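Local coordinates for protein fimbrial structural subunit (Actinomyces naeslundii, PDB 3QDH) that forms the shaft of Actinomyces type 2 fimbriae and probably mediates adhesion to streptococci and host cells in oral biofilm, represented here by its C-terminal domains, at residues A[22-27]-A[52-57]; A[30-35]-A[39-44]; A[124-129]-A[140-145]; A[181-186]-A[219-224]. All blocks are in the same frame, centred on the assembly; numbering follows the deposited sequence. Where two conformers were deposited one is given.

How the contacts relate
Following the chain from its N terminus, contact 1 closes a loop from 22-27 to 52-57, and contact 2 (30-35 with 39-44) is nested inside it; both use strand 23-31, yet their centres are about 28 Å apart. Contact 3 opens later, in series, and ties 124-129, in strand 118-131, to the proline-rich chain at 140-145. It touches contact 2 through neighbouring strands 39-49 and 118-131, where Lys42 forms a salt bridge with Asp128. Contact 4, also in series, joins 181-186 to 219-224 in the region of the SpaA-like prealbumin fold. Its centre lies about 51 Å from that of contact 2, on the opposite side of the chain's centre.

Contact 1 (A[22-27]-A[52-57]); sequences SLIKFP and DRLTAV
The ring of Phe26 meets Leu54 at its edge: CD1 of Leu54 lies in the ring plane, 3.8 Å from CE2 of Phe26. One face of the same ring is covered from within its own strand, where CG2 of Ile24 sits 3.5 Å above the plane and is displaced toward the rim. Lys8 adds a cation-pi interaction from outside the two segments.

Leu54 divides its work between its two methyl groups. CD1 takes the ring edge, and CD2 reaches CD1 of Ile24 at 4.1 Å. With chi2 of Ile24 at 176° its CD1 is extended away from the backbone, which is what carries it to Leu54; the two side chains cross at about a right angle. Phe26 and Leu54 instead approach from opposite directions. Ile24 and Phe26, two residues apart on one strand, both direct their CB toward 52-57, and this explains how a single leucine can touch both. The nearest CA atoms, those of Ile24 and Leu54, are 8.1 Å apart, so the backbones stay well separated and the contact consists of apolar side chains alone.

All three residues are buried, and Val111 touches both Ile24 and Leu54. Strands 23-31 and 54-55 each pair antiparallel with strand 102-111, so Ile24, Phe26 and Leu54 meet within one sheet. Ile24 also meets Ile119 and Trp158 of the other sheet, an arrangement consistent with the interior of a CnaA-type (DEv-IgG) beta-sandwich domain.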
loop_
_atom_site.group_PDB
_atom_site.type_symbol
_atom_site.label_atom_id
_atom_site.label_comp_id
_atom_site.label_asym_id
_atom_site.label_seq_id
_atom_site.Cartn_x
_atom_site.Cartn_y
_atom_site.Cartn_z
ATOM N N SER A 22 7.114 -4.310 -0.362
ATOM C CA SER A 22 5.733 -4.789 -0.380
ATOM C C SER A 22 4.860 -3.839 -1.205
ATOM O O SER A 22 5.200 -2.667 -1.403
ATOM C CB SER A 22 5.168 -4.872 1.038
ATOM O OG SER A 22 5.878 -5.807 1.834
ATOM N N LEU A 23 3.728 -4.348 -1.678
ATOM C CA LEU A 23 2.735 -3.487 -2.317
ATOM C C LEU A 23 1.892 -2.748 -1.278
ATOM O O LEU A 23 1.628 -3.267 -0.193
ATOM C CB LEU A 23 1.810 -4.314 -3.222
ATOM C CG LEU A 23 2.430 -5.012 -4.432
ATOM C CD1 LEU A 23 1.449 -6.006 -5.021
ATOM C CD2 LEU A 23 2.881 -4.008 -5.482
ATOM N N ILE A 24 1.489 -1.523 -1.602
ATOM C CA ILE A 24 0.336 -0.921 -0.931
ATOM C C ILE A 24 -0.792 -0.968 -1.956
ATOM O O ILE A 24 -0.598 -0.591 -3.112
ATOM C CB ILE A 24 0.568 0.550 -0.481
ATOM C CG1 ILE A 24 1.689 0.647 0.562
ATOM C CG2 ILE A 24 -0.712 1.135 0.109
ATOM C CD1 ILE A 24 2.031 2.089 0.967
ATOM N N LYS A 25 -1.948 -1.465 -1.522
ATOM C CA LYS A 25 -3.127 -1.581 -2.371
ATOM C C LYS A 25 -4.244 -0.660 -1.898
ATOM O O LYS A 25 -4.624 -0.667 -0.719
ATOM C CB LYS A 25 -3.613 -3.040 -2.426
ATOM C CG LYS A 25 -2.718 -3.910 -3.288
ATOM C CD LYS A 25 -3.257 -5.320 -3.454
ATOM C CE LYS A 25 -2.261 -6.172 -4.227
ATOM N NZ LYS A 25 -2.890 -7.443 -4.680
ATOM N N PHE A 26 -4.758 0.130 -2.841
ATOM C CA PHE A 26 -5.785 1.126 -2.562
ATOM C C PHE A 26 -7.070 0.801 -3.311
ATOM O O PHE A 26 -7.147 1.060 -4.515
ATOM C CB PHE A 26 -5.357 2.514 -3.056
ATOM C CG PHE A 26 -4.092 3.056 -2.449
ATOM C CD1 PHE A 26 -4.066 3.518 -1.132
ATOM C CD2 PHE A 26 -2.944 3.193 -3.227
ATOM C CE1 PHE A 26 -2.902 4.060 -0.585
ATOM C CE2 PHE A 26 -1.769 3.744 -2.688
ATOM C CZ PHE A 26 -1.750 4.174 -1.366
ATOM N N PRO A 27 -8.087 0.270 -2.611
ATOM C CA PRO A 27 -9.421 0.136 -3.211
ATOM C C PRO A 27 -10.047 1.506 -3.503
ATOM O O PRO A 27 -10.069 2.388 -2.632
ATOM C CB PRO A 27 -10.216 -0.644 -2.151
ATOM C CG PRO A 27 -9.184 -1.279 -1.281
ATOM C CD PRO A 27 -8.037 -0.314 -1.259
ATOM N N ASP A 52 5.283 9.204 -5.435
ATOM C CA ASP A 52 6.609 8.869 -5.994
ATOM C C ASP A 52 7.362 7.751 -5.290
ATOM O O ASP A 52 8.248 7.143 -5.883
ATOM C CB ASP A 52 7.512 10.108 -6.031
ATOM C CG ASP A 52 7.102 11.111 -7.088
ATOM O OD1 ASP A 52 6.269 10.783 -7.957
ATOM O OD2 ASP A 52 7.645 12.238 -7.067
ATOM N N ARG A 53 7.029 7.489 -4.029
ATOM C CA ARG A 53 7.665 6.397 -3.285
ATOM C C ARG A 53 7.170 5.027 -3.735
ATOM O O ARG A 53 7.743 3.995 -3.355
ATOM C CB ARG A 53 7.457 6.564 -1.782
ATOM C CG ARG A 53 8.357 7.631 -1.155
ATOM C CD ARG A 53 7.802 8.089 0.176
ATOM N NE ARG A 53 6.644 8.965 0.006
ATOM C CZ ARG A 53 6.114 9.694 0.978
ATOM N NH1 ARG A 53 6.632 9.642 2.205
ATOM N NH2 ARG A 53 5.067 10.473 0.727
ATOM N N LEU A 54 6.100 5.023 -4.533
ATOM C CA LEU A 54 5.543 3.783 -5.061
ATOM C C LEU A 54 5.981 3.556 -6.509
ATOM O O LEU A 54 5.882 4.447 -7.352
ATOM C CB LEU A 54 4.010 3.757 -4.905
ATOM C CG LEU A 54 3.477 3.920 -3.471
ATOM C CD1 LEU A 54 1.939 4.082 -3.424
ATOM C CD2 LEU A 54 3.916 2.764 -2.579
ATOM N N THR A 55 6.489 2.361 -6.781
ATOM C CA THR A 55 7.014 2.048 -8.099
ATOM C C THR A 55 6.213 0.918 -8.755
ATOM O O THR A 55 5.445 0.211 -8.082
ATOM C CB THR A 55 8.527 1.704 -8.029
ATOM O OG1 THR A 55 9.136 1.968 -9.296
ATOM C CG2 THR A 55 8.754 0.253 -7.624
ATOM N N ALA A 56 6.412 0.760 -10.066
ATOM C CA ALA A 56 5.699 -0.228 -10.873
ATOM C C ALA A 56 4.183 -0.115 -10.654
ATOM O O ALA A 56 3.491 -1.117 -10.473
ATOM C CB ALA A 56 6.207 -1.652 -10.570
ATOM N N VAL A 57 3.685 1.118 -10.678
ATOM C CA VAL A 57 2.294 1.396 -10.325
ATOM C C VAL A 57 1.326 0.896 -11.396
ATOM O O VAL A 57 1.622 0.965 -12.588
ATOM C CB VAL A 57 2.051 2.888 -9.986
ATOM C CG1 VAL A 57 2.943 3.312 -8.803
ATOM C CG2 VAL A 57 2.292 3.792 -11.188
#

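Contact 2 (A[30-35]-A[39-44])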
loop_
_atom_site.group_PDB
_atom_site.type_symbol
_atom_site.label_atom_id
_atom_site.label_comp_id
_atom_site.label_asym_id
_atom_site.label_seq_id
_atom_site.Cartn_x
_atom_site.Cartn_y
_atom_site.Cartn_z
ATOM N N SER A 30 -16.560 4.253 -7.190
ATOM C CA SER A 30 -17.501 5.316 -7.498
ATOM C C SER A 30 -18.869 4.697 -7.795
ATOM O O SER A 30 -18.981 3.764 -8.604
ATOM C CB SER A 30 -16.998 6.118 -8.707
ATOM O OG SER A 30 -17.866 7.210 -8.979
ATOM N N THR A 31 -19.905 5.200 -7.132
ATOM C CA THR A 31 -21.258 4.695 -7.364
ATOM C C THR A 31 -21.758 5.221 -8.710
ATOM O O THR A 31 -21.735 6.423 -8.954
ATOM C CB THR A 31 -22.220 5.118 -6.241
ATOM O OG1 THR A 31 -21.797 4.525 -5.006
ATOM C CG2 THR A 31 -23.649 4.657 -6.557
ATOM N N ALA A 32 -22.188 4.308 -9.586
ATOM C CA ALA A 32 -22.685 4.696 -10.902
ATOM C C ALA A 32 -23.995 5.483 -10.786
ATOM O O ALA A 32 -24.933 5.046 -10.102
ATOM C CB ALA A 32 -22.860 3.457 -11.800
ATOM N N PRO A 33 -24.065 6.658 -11.439
ATOM C CA PRO A 33 -25.288 7.463 -11.415
ATOM C C PRO A 33 -26.449 6.772 -12.129
ATOM O O PRO A 33 -26.245 5.816 -12.883
ATOM C CB PRO A 33 -24.894 8.733 -12.178
ATOM C CG PRO A 33 -23.787 8.325 -13.048
ATOM C CD PRO A 33 -23.028 7.253 -12.301
ATOM N N THR A 34 -27.655 7.267 -11.876
ATOM C CA THR A 34 -28.848 6.827 -12.578
ATOM C C THR A 34 -29.045 7.749 -13.776
ATOM O O THR A 34 -29.351 8.927 -13.616
ATOM C CB THR A 34 -30.075 6.855 -11.639
ATOM O OG1 THR A 34 -29.782 6.068 -10.478
ATOM C CG2 THR A 34 -31.287 6.267 -12.328
ATOM N N LEU A 35 -28.824 7.223 -14.978
ATOM C CA LEU A 35 -28.928 8.046 -16.173
ATOM C C LEU A 35 -30.338 7.965 -16.744
ATOM O O LEU A 35 -30.989 6.924 -16.653
ATOM C CB LEU A 35 -27.886 7.634 -17.231
ATOM C CG LEU A 35 -26.398 7.576 -16.850
ATOM C CD1 LEU A 35 -25.541 7.258 -18.070
ATOM C CD2 LEU A 35 -25.899 8.844 -16.164
ATOM N N SER A 39 -29.597 9.226 -22.047
ATOM C CA SER A 39 -28.314 9.804 -21.644
ATOM C C SER A 39 -27.257 8.699 -21.659
ATOM O O SER A 39 -27.471 7.621 -21.090
ATOM C CB SER A 39 -28.444 10.440 -20.249
ATOM O OG SER A 39 -27.180 10.814 -19.729
ATOM N N PHE A 40 -26.128 8.955 -22.320
ATOM C CA PHE A 40 -25.076 7.950 -22.467
ATOM C C PHE A 40 -23.724 8.479 -22.042
ATOM O O PHE A 40 -23.474 9.673 -22.160
ATOM C CB PHE A 40 -24.973 7.493 -23.927
ATOM C CG PHE A 40 -26.267 6.992 -24.492
ATOM C CD1 PHE A 40 -26.601 5.646 -24.406
ATOM C CD2 PHE A 40 -27.156 7.871 -25.097
ATOM C CE1 PHE A 40 -27.814 5.170 -24.925
ATOM C CE2 PHE A 40 -28.375 7.415 -25.616
ATOM C CZ PHE A 40 -28.700 6.060 -25.530
ATOM N N TYR A 41 -22.858 7.589 -21.552
ATOM C CA TYR A 41 -21.451 7.937 -21.294
ATOM C C TYR A 41 -20.664 8.195 -22.579
ATOM O O TYR A 41 -20.700 7.393 -23.515
ATOM C CB TYR A 41 -20.730 6.841 -20.503
ATOM C CG TYR A 41 -21.244 6.704 -19.088
ATOM C CD1 TYR A 41 -20.948 7.664 -18.118
ATOM C CD2 TYR A 41 -22.038 5.612 -18.726
ATOM C CE1 TYR A 41 -21.433 7.536 -16.807
ATOM C CE2 TYR A 41 -22.515 5.468 -17.422
ATOM C CZ TYR A 41 -22.216 6.435 -16.477
ATOM O OH TYR A 41 -22.719 6.281 -15.210
ATOM N N LYS A 42 -19.947 9.316 -22.596
ATOM C CA LYS A 42 -18.919 9.565 -23.606
ATOM C C LYS A 42 -17.676 8.811 -23.175
ATOM O O LYS A 42 -16.913 8.295 -24.007
ATOM C CB LYS A 42 -18.592 11.058 -23.689
ATOM C CG LYS A 42 -19.727 11.969 -24.177
ATOM C CD LYS A 42 -19.208 13.415 -24.154
ATOM C CE LYS A 42 -20.318 14.426 -24.092
ATOM N NZ LYS A 42 -19.769 15.815 -23.986
ATOM N N TYR A 43 -17.467 8.755 -21.859
ATOM C CA TYR A 43 -16.353 8.020 -21.290
ATOM C C TYR A 43 -16.552 7.872 -19.785
ATOM O O TYR A 43 -17.391 8.543 -19.201
ATOM C CB TYR A 43 -14.989 8.708 -21.598
ATOM C CG TYR A 43 -14.966 10.178 -21.236
ATOM C CD1 TYR A 43 -14.675 10.598 -19.932
ATOM C CD2 TYR A 43 -15.235 11.154 -22.207
ATOM C CE1 TYR A 43 -14.704 11.975 -19.600
ATOM C CE2 TYR A 43 -15.250 12.516 -21.895
ATOM C CZ TYR A 43 -14.984 12.916 -20.597
ATOM O OH TYR A 43 -14.991 14.260 -20.306
ATOM N N PHE A 44 -15.784 6.975 -19.183
ATOM C CA PHE A 44 -15.789 6.751 -17.736
ATOM C C PHE A 44 -14.428 6.169 -17.356
ATOM O O PHE A 44 -14.073 5.071 -17.778
ATOM C CB PHE A 44 -16.949 5.807 -17.331
ATOM C CG PHE A 44 -17.151 5.685 -15.835
ATOM C CD1 PHE A 44 -18.350 6.085 -15.246
ATOM C CD2 PHE A 44 -16.151 5.162 -15.032
ATOM C CE1 PHE A 44 -18.537 5.979 -13.850
ATOM C CE2 PHE A 44 -16.324 5.051 -13.636
ATOM C CZ PHE A 44 -17.514 5.449 -13.054
HETATM O O HOH W 1 -24.615 4.466 -14.720
#
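Ser39 begins the contact beside Leu35: its CB is 4.2 Å from CB of Leu35, and its carbonyl O lies 3.6 Å from CD1 of that leucine. Ser39 O accepts a hydrogen bond from Lys96 NZ.

Tyr41 receives most of the remaining contact. Its CG lies anti to the carbonyl carbon (chi1 -68°), which carries the ring's end toward Pro33 although its CB bond does not point there. Leu35 CD1 rests over one face of the ring, 3.9 Å from the centroid and 24° off the normal, a CH-pi arrangement. Pro33 comes from the opposite direction, with its CD 3.1 Å from Tyr41 OH. The hydroxyl donates to a water at 2.7 Å, lying in the ring plane, which donates in turn to Pro33 O at 2.8 Å; the water links the phenol end to the Pro33 carbonyl. Strands 23-31 and 39-49 belong to different sheets, so this short connection carries the chain between the sheets of the Ig-like domain.

After the corner at Lys42, Phe44 points its ring edge at Ser30, whose CB is 4.4 Å from CZ of Phe44. Leu92 of helix 89-96 packs on both Tyr41 and Phe44.

Contact 3 (A[124-129]-A[140-145]); sequences QVISDT and EPPANP
Apolar contacts come first, and all of them converge on Ile126, whose two methyl groups, the branch CG2 and the terminal CD1, face three prolines. CG2 faces the place where two rings adjoin, 4.1 Å from CB of Pro141 and 4.0 Å from CD of Pro142. CD1 serves the third ring, reaching CG of Pro145 at 3.9 Å. A chi2 of -47° turns CD1 aside instead of extending it, so that both methyls can meet the chain opposite. Ile126 crosses Pro141 and Pro145 at about a right angle but lies alongside Pro142, running in the opposite sense. Tyr43 and Gln45 touch Pro142 and Pro141 respectively.

The backbone at 140-145 is irregular. Its three prolines have polyproline-like torsions (Pro141 at -60/148°), whereas Ala143 and Asn144 leave that region and turn the chain back, bringing Pro145 to the same isoleucine. This proline-rich connection between strands 118-131 and 154-165 folds back over strand 118-131, in a domain consistent with the CnaA-type (DEv-IgG) fold.

Polar ties are made by neighbouring strand 39-49. Arg47 donates from NH2 to Pro142 O and from NH1 to Ala143 O, while Ile126 pairs through its backbone with Gln45.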
loop_
_atom_site.group_PDB
_atom_site.type_symbol
_atom_site.label_atom_id
_atom_site.label_comp_id
_atom_site.label_asym_id
_atom_site.label_seq_id
_atom_site.Cartn_x
_atom_site.Cartn_y
_atom_site.Cartn_z
ATOM N N GLN A 124 -9.461 9.940 -8.818
ATOM C CA GLN A 124 -10.481 10.745 -9.460
ATOM C C GLN A 124 -11.372 9.885 -10.355
ATOM O O GLN A 124 -10.963 8.810 -10.783
ATOM C CB GLN A 124 -9.812 11.830 -10.299
ATOM C CG GLN A 124 -9.162 12.916 -9.450
ATOM C CD GLN A 124 -8.426 13.937 -10.265
ATOM O OE1 GLN A 124 -7.815 13.619 -11.289
ATOM N NE2 GLN A 124 -8.459 15.187 -9.804
ATOM N N VAL A 125 -12.586 10.354 -10.615
ATOM C CA VAL A 125 -13.419 9.769 -11.658
ATOM C C VAL A 125 -13.580 10.810 -12.760
ATOM O O VAL A 125 -14.008 11.944 -12.511
ATOM C CB VAL A 125 -14.765 9.179 -11.129
ATOM C CG1 VAL A 125 -15.565 10.204 -10.334
ATOM C CG2 VAL A 125 -15.609 8.617 -12.281
ATOM N N ILE A 126 -13.170 10.429 -13.962
ATOM C CA ILE A 126 -13.246 11.285 -15.141
ATOM C C ILE A 126 -14.327 10.683 -16.024
ATOM O O ILE A 126 -14.113 9.653 -16.659
ATOM C CB ILE A 126 -11.879 11.329 -15.914
ATOM C CG1 ILE A 126 -10.681 11.576 -14.965
ATOM C CG2 ILE A 126 -11.919 12.316 -17.094
ATOM C CD1 ILE A 126 -10.852 12.682 -13.987
ATOM N N SER A 127 -15.499 11.304 -16.026
ATOM C CA SER A 127 -16.612 10.804 -16.830
ATOM C C SER A 127 -17.490 11.944 -17.331
ATOM O O SER A 127 -17.465 13.053 -16.792
ATOM C CB SER A 127 -17.436 9.748 -16.074
ATOM O OG SER A 127 -18.061 10.279 -14.920
ATOM N N ASP A 128 -18.233 11.666 -18.395
ATOM C CA ASP A 128 -19.157 12.642 -18.948
ATOM C C ASP A 128 -20.258 11.904 -19.687
ATOM O O ASP A 128 -20.061 10.775 -20.148
ATOM C CB ASP A 128 -18.397 13.593 -19.881
ATOM C CG ASP A 128 -19.122 14.913 -20.107
ATOM O OD1 ASP A 128 -20.066 15.269 -19.351
ATOM O OD2 ASP A 128 -18.717 15.603 -21.058
ATOM N N THR A 129 -21.414 12.545 -19.798
ATOM C CA THR A 129 -22.575 11.968 -20.461
ATOM C C THR A 129 -23.163 12.974 -21.439
ATOM O O THR A 129 -22.915 14.175 -21.318
ATOM C CB THR A 129 -23.670 11.619 -19.446
ATOM O OG1 THR A 129 -23.929 12.773 -18.638
ATOM C CG2 THR A 129 -23.229 10.447 -18.549
ATOM N N GLU A 140 -12.037 9.587 -26.105
ATOM C CA GLU A 140 -10.897 9.553 -25.195
ATOM C C GLU A 140 -11.138 10.570 -24.083
ATOM O O GLU A 140 -11.460 11.732 -24.369
ATOM C CB GLU A 140 -9.589 9.869 -25.929
ATOM C CG GLU A 140 -8.343 9.827 -25.030
ATOM C CD GLU A 140 -7.040 10.109 -25.774
ATOM O OE1 GLU A 140 -7.085 10.653 -26.898
ATOM O OE2 GLU A 140 -5.963 9.785 -25.225
ATOM N N PRO A 141 -11.014 10.135 -22.813
ATOM C CA PRO A 141 -11.152 11.085 -21.711
ATOM C C PRO A 141 -10.098 12.203 -21.823
ATOM O O PRO A 141 -8.994 11.954 -22.310
ATOM C CB PRO A 141 -10.874 10.237 -20.463
ATOM C CG PRO A 141 -11.022 8.834 -20.874
ATOM C CD PRO A 141 -10.682 8.778 -22.340
ATOM N N PRO A 142 -10.433 13.423 -21.376
ATOM C CA PRO A 142 -9.444 14.512 -21.480
ATOM C C PRO A 142 -8.231 14.287 -20.570
ATOM O O PRO A 142 -8.369 13.724 -19.483
ATOM C CB PRO A 142 -10.224 15.759 -21.047
ATOM C CG PRO A 142 -11.419 15.266 -20.299
ATOM C CD PRO A 142 -11.692 13.846 -20.732
ATOM N N ALA A 143 -7.056 14.723 -21.016
ATOM C CA ALA A 143 -5.831 14.566 -20.232
ATOM C C ALA A 143 -5.845 15.424 -18.965
ATOM O O ALA A 143 -5.324 15.016 -17.928
ATOM C CB ALA A 143 -4.597 14.895 -21.088
ATOM N N ASN A 144 -6.459 16.598 -19.055
ATOM C CA ASN A 144 -6.429 17.585 -17.970
ATOM C C ASN A 144 -7.788 18.250 -17.708
ATOM O O ASN A 144 -7.914 19.471 -17.846
ATOM C CB ASN A 144 -5.369 18.667 -18.264
ATOM C CG ASN A 144 -3.957 18.097 -18.419
ATOM O OD1 ASN A 144 -3.374 18.143 -19.509
ATOM N ND2 ASN A 144 -3.403 17.563 -17.334
ATOM N N PRO A 145 -8.817 17.461 -17.314
ATOM C CA PRO A 145 -10.106 18.086 -17.009
ATOM C C PRO A 145 -9.971 19.027 -15.821
ATOM O O PRO A 145 -9.130 18.796 -14.948
ATOM C CB PRO A 145 -10.982 16.894 -16.615
ATOM C CG PRO A 145 -10.020 15.906 -16.064
ATOM C CD PRO A 145 -8.812 16.031 -16.955
#

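Contact 4 (A[181-186]-A[219-224])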
loop_
_atom_site.group_PDB
_atom_site.type_symbol
_atom_site.label_atom_id
_atom_site.label_comp_id
_atom_site.label_asym_id
_atom_site.label_seq_id
_atom_site.Cartn_x
_atom_site.Cartn_y
_atom_site.Cartn_z
ATOM N N ALA A 181 26.718 -10.568 11.013
ATOM C CA ALA A 181 25.675 -10.858 11.985
ATOM C C ALA A 181 24.336 -10.939 11.254
ATOM O O ALA A 181 24.085 -10.174 10.322
ATOM C CB ALA A 181 25.635 -9.790 13.061
ATOM N N GLN A 182 23.493 -11.878 11.666
ATOM C CA GLN A 182 22.217 -12.089 10.990
ATOM C C GLN A 182 21.009 -11.888 11.902
ATOM O O GLN A 182 20.999 -12.335 13.050
ATOM C CB GLN A 182 22.187 -13.444 10.271
ATOM C CG GLN A 182 23.052 -13.474 9.010
ATOM C CD GLN A 182 22.891 -14.742 8.187
ATOM O OE1 GLN A 182 22.285 -15.718 8.624
ATOM N NE2 GLN A 182 23.445 -14.729 6.981
ATOM N N PHE A 183 20.001 -11.200 11.368
ATOM C CA PHE A 183 18.789 -10.839 12.105
ATOM C C PHE A 183 17.536 -11.144 11.283
ATOM O O PHE A 183 17.596 -11.277 10.060
ATOM C CB PHE A 183 18.787 -9.340 12.451
ATOM C CG PHE A 183 19.828 -8.929 13.464
ATOM C CD1 PHE A 183 19.527 -8.906 14.824
ATOM C CD2 PHE A 183 21.099 -8.524 13.055
ATOM C CE1 PHE A 183 20.484 -8.505 15.764
ATOM C CE2 PHE A 183 22.060 -8.120 13.987
ATOM C CZ PHE A 183 21.755 -8.112 15.340
ATOM N N GLN A 184 16.406 -11.257 11.978
ATOM C CA GLN A 184 15.092 -11.407 11.356
ATOM C C GLN A 184 14.088 -10.519 12.096
ATOM O O GLN A 184 14.166 -10.374 13.317
ATOM C CB GLN A 184 14.633 -12.873 11.385
ATOM C CG GLN A 184 15.472 -13.818 10.519
ATOM C CD GLN A 184 14.771 -15.128 10.207
ATOM O OE1 GLN A 184 14.219 -15.784 11.092
ATOM N NE2 GLN A 184 14.806 -15.524 8.939
ATOM N N LEU A 185 13.164 -9.914 11.351
ATOM C CA LEU A 185 12.165 -9.012 11.931
ATOM C C LEU A 185 10.786 -9.656 12.033
ATOM O O LEU A 185 10.331 -10.324 11.102
ATOM C CB LEU A 185 12.075 -7.709 11.129
ATOM C CG LEU A 185 13.089 -6.612 11.461
ATOM C CD1 LEU A 185 13.282 -5.677 10.276
ATOM C CD2 LEU A 185 12.682 -5.835 12.717
ATOM N N TYR A 186 10.130 -9.437 13.171
ATOM C CA TYR A 186 8.804 -9.992 13.427
ATOM C C TYR A 186 7.795 -8.914 13.813
ATOM O O TYR A 186 8.156 -7.877 14.378
ATOM C CB TYR A 186 8.863 -11.047 14.542
ATOM C CG TYR A 186 9.547 -12.350 14.168
ATOM C CD1 TYR A 186 10.926 -12.512 14.334
ATOM C CD2 TYR A 186 8.811 -13.431 13.673
ATOM C CE1 TYR A 186 11.558 -13.713 14.006
ATOM C CE2 TYR A 186 9.434 -14.637 13.338
ATOM C CZ TYR A 186 10.806 -14.772 13.507
ATOM O OH TYR A 186 11.427 -15.961 13.176
ATOM N N GLY A 219 28.949 -2.981 10.083
ATOM C CA GLY A 219 28.069 -3.584 11.077
ATOM C C GLY A 219 26.641 -3.076 10.999
ATOM O O GLY A 219 25.892 -3.191 11.967
ATOM N N ALA A 220 26.263 -2.531 9.844
ATOM C CA ALA A 220 24.959 -1.878 9.671
ATOM C C ALA A 220 23.960 -2.688 8.845
ATOM O O ALA A 220 24.333 -3.332 7.861
ATOM C CB ALA A 220 25.138 -0.484 9.057
ATOM N N ILE A 221 22.695 -2.649 9.271
ATOM C CA ILE A 221 21.553 -3.026 8.435
ATOM C C ILE A 221 20.628 -1.813 8.344
ATOM O O ILE A 221 20.192 -1.281 9.367
ATOM C CB ILE A 221 20.751 -4.223 9.005
ATOM C CG1 ILE A 221 21.623 -5.475 9.118
ATOM C CG2 ILE A 221 19.526 -4.523 8.127
ATOM C CD1 ILE A 221 21.048 -6.539 10.032
ATOM N N ASN A 222 20.339 -1.374 7.123
ATOM C CA ASN A 222 19.431 -0.244 6.916
ATOM C C ASN A 222 18.103 -0.686 6.312
ATOM O O ASN A 222 18.029 -1.030 5.133
ATOM C CB ASN A 222 20.094 0.845 6.065
ATOM C CG ASN A 222 19.205 2.066 5.872
ATOM O OD1 ASN A 222 18.260 2.297 6.633
ATOM N ND2 ASN A 222 19.508 2.858 4.847
ATOM N N VAL A 223 17.067 -0.695 7.145
ATOM C CA VAL A 223 15.709 -1.029 6.715
ATOM C C VAL A 223 15.000 0.264 6.320
ATOM O O VAL A 223 14.637 1.068 7.176
ATOM C CB VAL A 223 14.930 -1.767 7.830
ATOM C CG1 VAL A 223 13.528 -2.132 7.366
ATOM C CG2 VAL A 223 15.688 -3.021 8.270
ATOM N N LYS A 224 14.809 0.456 5.014
ATOM C CA LYS A 224 14.316 1.729 4.482
ATOM C C LYS A 224 12.806 1.957 4.642
ATOM O O LYS A 224 12.300 3.038 4.332
ATOM C CB LYS A 224 14.749 1.910 3.018
ATOM C CG LYS A 224 16.147 2.497 2.843
ATOM C CD LYS A 224 16.402 2.875 1.385
ATOM C CE LYS A 224 17.496 3.934 1.269
ATOM N NZ LYS A 224 17.856 4.241 -0.151
#
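Ile221 approaches Phe183 one atom at a time. Its CB points toward 181-186 but is still 5.9 Å from CD2 of Phe183. CG1, placed beside the backbone N and anti to the carbonyl carbon (chi1 -61°), narrows the gap to that same CD2 to 5.0 Å. The tip, CD1, continues outward with chi2 at 163° and closes it, resting 3.6 Å from CD2 of Phe183. The branch methyl CG2 leaves in another direction and has no part in this approach. The two side chains cross obliquely.

Two residues further along each strand the pattern recurs in aliphatic form. CD1 of Leu185 lies 4.1 Å from CG2 of Val223, and these side chains lie alongside one another, running in opposite senses. All four residues are buried, and each directs its CB toward the other segment. The CA atoms of Phe183 and Ile221 are 9.1 Å apart and those of Leu185 and Val223 10.2 Å, separations too large for backbone pairing and suited to packing between layers.

Leu213 packs on Leu185, Ile221 and Val223, and Leu250 adds to the cover of Phe183. Strand 182-188 pairs with 245-254, whereas 220-230 pairs with 154-165. Apolar residues facing each other across two sheets in this way form the core of a beta-sandwich, here consistent with the CnaB-type, SpaA-like prealbumin domain.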